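Local coordinates for protein DsbA-like disulfide oxidoreductase (Wolbachia endosymbiont of Drosophila melanogaster, PDB 6EEZ) that acts as a homotrimeric disulfide isomerase of the thioredoxin-fold DsbA class, exchanging thiols and disulfides in Wolbachia, at residues Asp54-Ile64 and Leu175-Ser186. Residues are numbered along the deposited sequence; the frame is centred on the assembly and turned at random.
Sequences DIKQLINDGKI and LNVLRKKVDELS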
loop_
_atom_site.group_PDB
_atom_site.type_symbol
_atom_site.label_atom_id
_atom_site.label_comp_id
_atom_site.label_asym_id
_atom_site.label_seq_id
_atom_site.Cartn_x
_atom_site.Cartn_y
_atom_site.Cartn_z
ATOM N N ASP A 54 10.318 -4.825 -6.066
ATOM C CA ASP A 54 10.714 -5.405 -4.792
ATOM C C ASP A 54 9.474 -5.977 -4.139
ATOM O O ASP A 54 9.465 -7.124 -3.696
ATOM C CB ASP A 54 11.357 -4.366 -3.879
ATOM C CG ASP A 54 12.743 -3.981 -4.319
ATOM O OD1 ASP A 54 13.388 -4.788 -4.996
ATOM O OD2 ASP A 54 13.192 -2.873 -3.971
ATOM N N ILE A 55 8.425 -5.157 -4.106
ATOM C CA ILE A 55 7.140 -5.539 -3.542
ATOM C C ILE A 55 6.575 -6.761 -4.268
ATOM O O ILE A 55 6.208 -7.744 -3.635
ATOM C CB ILE A 55 6.145 -4.376 -3.627
ATOM C CG1 ILE A 55 6.704 -3.166 -2.894
ATOM C CG2 ILE A 55 4.803 -4.740 -3.035
ATOM C CD1 ILE A 55 7.262 -3.494 -1.512
ATOM N N LYS A 56 6.523 -6.692 -5.603
ATOM C CA LYS A 56 6.020 -7.804 -6.398
ATOM C C LYS A 56 6.766 -9.105 -6.069
ATOM O O LYS A 56 6.143 -10.117 -5.778
ATOM C CB LYS A 56 6.129 -7.484 -7.886
ATOM C CG LYS A 56 5.366 -8.425 -8.761
ATOM C CD LYS A 56 5.473 -7.975 -10.181
ATOM C CE LYS A 56 4.855 -8.952 -11.131
ATOM N NZ LYS A 56 4.802 -8.331 -12.479
ATOM N N GLN A 57 8.096 -9.069 -6.084
ATOM C CA GLN A 57 8.886 -10.257 -5.805
ATOM C C GLN A 57 8.686 -10.760 -4.373
ATOM O O GLN A 57 8.604 -11.967 -4.155
ATOM C CB GLN A 57 10.370 -9.982 -6.089
ATOM C CG GLN A 57 10.659 -9.876 -7.583
ATOM C CD GLN A 57 12.078 -9.460 -7.908
ATOM O OE1 GLN A 57 12.835 -9.060 -7.035
ATOM N NE2 GLN A 57 12.441 -9.547 -9.181
ATOM N N LEU A 58 8.577 -9.850 -3.405
ATOM C CA LEU A 58 8.430 -10.239 -2.000
ATOM C C LEU A 58 7.103 -10.939 -1.780
ATOM O O LEU A 58 7.018 -11.908 -1.026
ATOM C CB LEU A 58 8.538 -9.025 -1.086
ATOM C CG LEU A 58 8.855 -9.322 0.384
ATOM C CD1 LEU A 58 10.284 -9.869 0.521
ATOM C CD2 LEU A 58 8.649 -8.045 1.239
ATOM N N ILE A 59 6.071 -10.436 -2.456
ATOM C CA ILE A 59 4.755 -11.070 -2.475
ATOM C C ILE A 59 4.811 -12.460 -3.159
ATOM O O ILE A 59 4.267 -13.433 -2.635
ATOM C CB ILE A 59 3.726 -10.114 -3.165
ATOM C CG1 ILE A 59 3.429 -8.917 -2.240
ATOM C CG2 ILE A 59 2.429 -10.809 -3.478
ATOM C CD1 ILE A 59 2.503 -7.880 -2.828
ATOM N N ASN A 60 5.507 -12.571 -4.290
ATOM C CA ASN A 60 5.493 -13.805 -5.081
ATOM C C ASN A 60 6.330 -14.910 -4.430
ATOM O O ASN A 60 6.074 -16.086 -4.665
ATOM C CB ASN A 60 5.980 -13.534 -6.517
ATOM C CG ASN A 60 5.686 -14.686 -7.473
ATOM O OD1 ASN A 60 4.621 -15.323 -7.396
ATOM N ND2 ASN A 60 6.627 -14.964 -8.384
ATOM N N ASP A 61 7.314 -14.540 -3.609
ATOM C CA ASP A 61 8.002 -15.505 -2.728
ATOM C C ASP A 61 7.049 -16.464 -1.982
ATOM O O ASP A 61 7.434 -17.574 -1.636
ATOM C CB ASP A 61 8.846 -14.773 -1.677
ATOM C CG ASP A 61 10.055 -14.086 -2.268
ATOM O OD1 ASP A 61 10.272 -14.210 -3.493
ATOM O OD2 ASP A 61 10.785 -13.422 -1.498
ATOM N N GLY A 62 5.824 -16.014 -1.706
ATOM C CA GLY A 62 4.760 -16.895 -1.246
ATOM C C GLY A 62 4.607 -17.007 0.268
ATOM O O GLY A 62 3.737 -17.726 0.763
ATOM N N LYS A 63 5.440 -16.292 1.011
ATOM C CA LYS A 63 5.552 -16.538 2.446
ATOM C C LYS A 63 4.699 -15.626 3.324
ATOM O O LYS A 63 4.478 -15.930 4.495
ATOM C CB LYS A 63 7.021 -16.429 2.857
ATOM C CG LYS A 63 7.884 -17.488 2.195
ATOM C CD LYS A 63 9.259 -17.545 2.796
ATOM C CE LYS A 63 10.016 -18.748 2.258
ATOM N NZ LYS A 63 11.469 -18.653 2.560
ATOM N N ILE A 64 4.209 -14.525 2.768
ATOM C CA ILE A 64 3.616 -13.471 3.576
ATOM C C ILE A 64 2.217 -13.089 3.136
ATOM O O ILE A 64 1.753 -13.480 2.061
ATOM C CB ILE A 64 4.495 -12.182 3.564
ATOM C CG1 ILE A 64 4.440 -11.493 2.200
ATOM C CG2 ILE A 64 5.918 -12.512 3.965
ATOM C CD1 ILE A 64 5.291 -10.257 2.094
ATOM N N LEU A 175 15.860 -5.515 -1.135
ATOM C CA LEU A 175 15.031 -6.717 -1.105
ATOM C C LEU A 175 15.594 -7.803 -0.186
ATOM O O LEU A 175 14.838 -8.485 0.497
ATOM C CB LEU A 175 14.873 -7.277 -2.528
ATOM C CG LEU A 175 13.909 -8.456 -2.705
ATOM C CD1 LEU A 175 12.558 -8.169 -2.074
ATOM C CD2 LEU A 175 13.740 -8.811 -4.210
ATOM N N ASN A 176 16.917 -7.949 -0.164
ATOM C CA ASN A 176 17.557 -8.994 0.626
ATOM C C ASN A 176 17.360 -8.797 2.126
ATOM O O ASN A 176 17.353 -9.756 2.887
ATOM C CB ASN A 176 19.056 -9.064 0.305
ATOM C CG ASN A 176 19.798 -7.794 0.692
ATOM O OD1 ASN A 176 19.568 -6.731 0.120
ATOM N ND2 ASN A 176 20.710 -7.902 1.653
ATOM N N VAL A 177 17.194 -7.551 2.551
ATOM C CA VAL A 177 16.968 -7.256 3.966
ATOM C C VAL A 177 15.564 -7.653 4.348
ATOM O O VAL A 177 15.332 -8.272 5.391
ATOM C CB VAL A 177 17.183 -5.782 4.262
ATOM C CG1 VAL A 177 16.774 -5.432 5.716
ATOM C CG2 VAL A 177 18.622 -5.425 3.994
ATOM N N LEU A 178 14.623 -7.293 3.494
ATOM C CA LEU A 178 13.246 -7.683 3.685
ATOM C C LEU A 178 13.105 -9.206 3.683
ATOM O O LEU A 178 12.386 -9.763 4.506
ATOM C CB LEU A 178 12.367 -7.064 2.605
ATOM C CG LEU A 178 12.391 -5.531 2.507
ATOM C CD1 LEU A 178 11.417 -5.110 1.416
ATOM C CD2 LEU A 178 12.045 -4.792 3.834
ATOM N N ARG A 179 13.822 -9.886 2.793
ATOM C CA ARG A 179 13.694 -11.347 2.682
ATOM C C ARG A 179 14.234 -12.090 3.913
ATOM O O ARG A 179 13.659 -13.090 4.337
ATOM C CB ARG A 179 14.405 -11.865 1.415
ATOM C CG ARG A 179 13.551 -11.759 0.149
ATOM C CD ARG A 179 14.268 -12.262 -1.091
ATOM N NE ARG A 179 13.346 -12.397 -2.228
ATOM C CZ ARG A 179 13.727 -12.520 -3.500
ATOM N NH1 ARG A 179 15.014 -12.518 -3.808
ATOM N NH2 ARG A 179 12.819 -12.624 -4.462
ATOM N N LYS A 180 15.344 -11.607 4.456
ATOM C CA LYS A 180 15.937 -12.178 5.656
ATOM C C LYS A 180 15.002 -12.000 6.868
ATOM O O LYS A 180 14.845 -12.915 7.677
ATOM C CB LYS A 180 17.309 -11.532 5.919
ATOM C CG LYS A 180 17.988 -11.956 7.229
ATOM C CD LYS A 180 19.441 -11.470 7.330
ATOM C CE LYS A 180 19.657 -10.554 8.552
ATOM N NZ LYS A 180 21.104 -10.392 8.915
ATOM N N LYS A 181 14.383 -10.826 6.992
ATOM C CA LYS A 181 13.434 -10.596 8.074
ATOM C C LYS A 181 12.233 -11.516 7.938
ATOM O O LYS A 181 11.789 -12.111 8.916
ATOM C CB LYS A 181 12.969 -9.146 8.102
ATOM C CG LYS A 181 11.954 -8.843 9.200
ATOM C CD LYS A 181 12.553 -8.869 10.594
ATOM C CE LYS A 181 11.457 -8.624 11.628
ATOM N NZ LYS A 181 11.890 -8.394 13.047
ATOM N N VAL A 182 11.703 -11.630 6.728
ATOM C CA VAL A 182 10.608 -12.568 6.468
ATOM C C VAL A 182 10.968 -14.009 6.816
ATOM O O VAL A 182 10.141 -14.742 7.336
ATOM C CB VAL A 182 10.181 -12.531 5.000
ATOM C CG1 VAL A 182 9.281 -13.747 4.656
ATOM C CG2 VAL A 182 9.478 -11.242 4.700
ATOM N N ASP A 183 12.186 -14.430 6.503
ATOM C CA ASP A 183 12.597 -15.815 6.758
ATOM C C ASP A 183 12.791 -16.046 8.243
ATOM O O ASP A 183 12.413 -17.083 8.783
ATOM C CB ASP A 183 13.894 -16.160 6.017
ATOM C CG ASP A 183 13.661 -16.568 4.593
ATOM O OD1 ASP A 183 12.495 -16.508 4.143
ATOM O OD2 ASP A 183 14.642 -16.967 3.924
ATOM N N GLU A 184 13.422 -15.072 8.883
ATOM C CA GLU A 184 13.629 -15.091 10.318
ATOM C C GLU A 184 12.293 -15.288 11.029
ATOM O O GLU A 184 12.174 -16.115 11.931
ATOM C CB GLU A 184 14.319 -13.789 10.736
ATOM C CG GLU A 184 14.249 -13.400 12.203
ATOM C CD GLU A 184 14.538 -11.919 12.403
ATOM O OE1 GLU A 184 15.524 -11.423 11.813
ATOM O OE2 GLU A 184 13.762 -11.248 13.122
ATOM N N LEU A 185 11.281 -14.546 10.594
ATOM C CA LEU A 185 9.950 -14.637 11.178
ATOM C C LEU A 185 9.191 -15.904 10.759
ATOM O O LEU A 185 8.244 -16.292 11.422
ATOM C CB LEU A 185 9.131 -13.409 10.795
ATOM C CG LEU A 185 9.591 -12.058 11.345
ATOM C CD1 LEU A 185 8.803 -10.946 10.699
ATOM C CD2 LEU A 185 9.445 -11.999 12.855
ATOM N N SER A 186 9.587 -16.546 9.664
ATOM C CA SER A 186 8.914 -17.777 9.247
ATOM C C SER A 186 9.474 -18.943 10.042
ATOM O O SER A 186 9.325 -20.081 9.629
ATOM C CB SER A 186 9.073 -18.040 7.730
ATOM O OG SER A 186 8.349 -17.093 6.948
HETATM O O HOH W 1 5.648 -17.554 6.464
#
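With CG opposite the backbone N (chi1 -161°), L58 swings its terminal methyls across to the helix 175-185, and L175, in a similar rotamer, reaches back the other way, so that the two side chains pass antiparallel with their CD1 methyls 3.8 Å apart. The branches of L58 divide their partners: CD1 also touches CG of R179, whose chain runs past that of L58 in the opposite direction, whereas CD2 lies 4.0 Å from CD1 of L178, the two leucine side chains crossing at about a right angle. Further along, I64 lays CG2 against V182, 3.6 Å from CG1, and the same valine methyl meets CB of K63, extending the apolar seam into the turn that carries K63 and I64.

Polar groups border this seam. The extended R179 chain presents its guanidinium side-on to D61 in a bidentate salt bridge: NE bonds to OD2 at 2.9 Å and NH2 to OD1 at 3.2 Å, each through the syn lone pair of its oxygen. The paired bonds restrict rotation of both groups, although the planes are 33° apart and neither bond is straight. CD2 of L175 covers one guanidinium face, 3.8 Å above its centre. K63, also extended, forms a second salt bridge, its NZ 2.9 Å from OD1 of D183 and approaching from above the carboxylate plane. Nearby, a water donates to both K63 O and S186 OG, linking the two segments, while that hydroxyl itself donates to V182 O.

The short helix axes run nearly parallel, 25° apart and 10.6 Å at closest approach, as neighbouring helices on one side of the thioredoxin-fold sheet. I55 and I59 pack on Y66 of strand 65-70, L178 touches L162 and I164 of strand 161-164 and F169 of strand 167-170, and V35 lies against I64, L185 and S186.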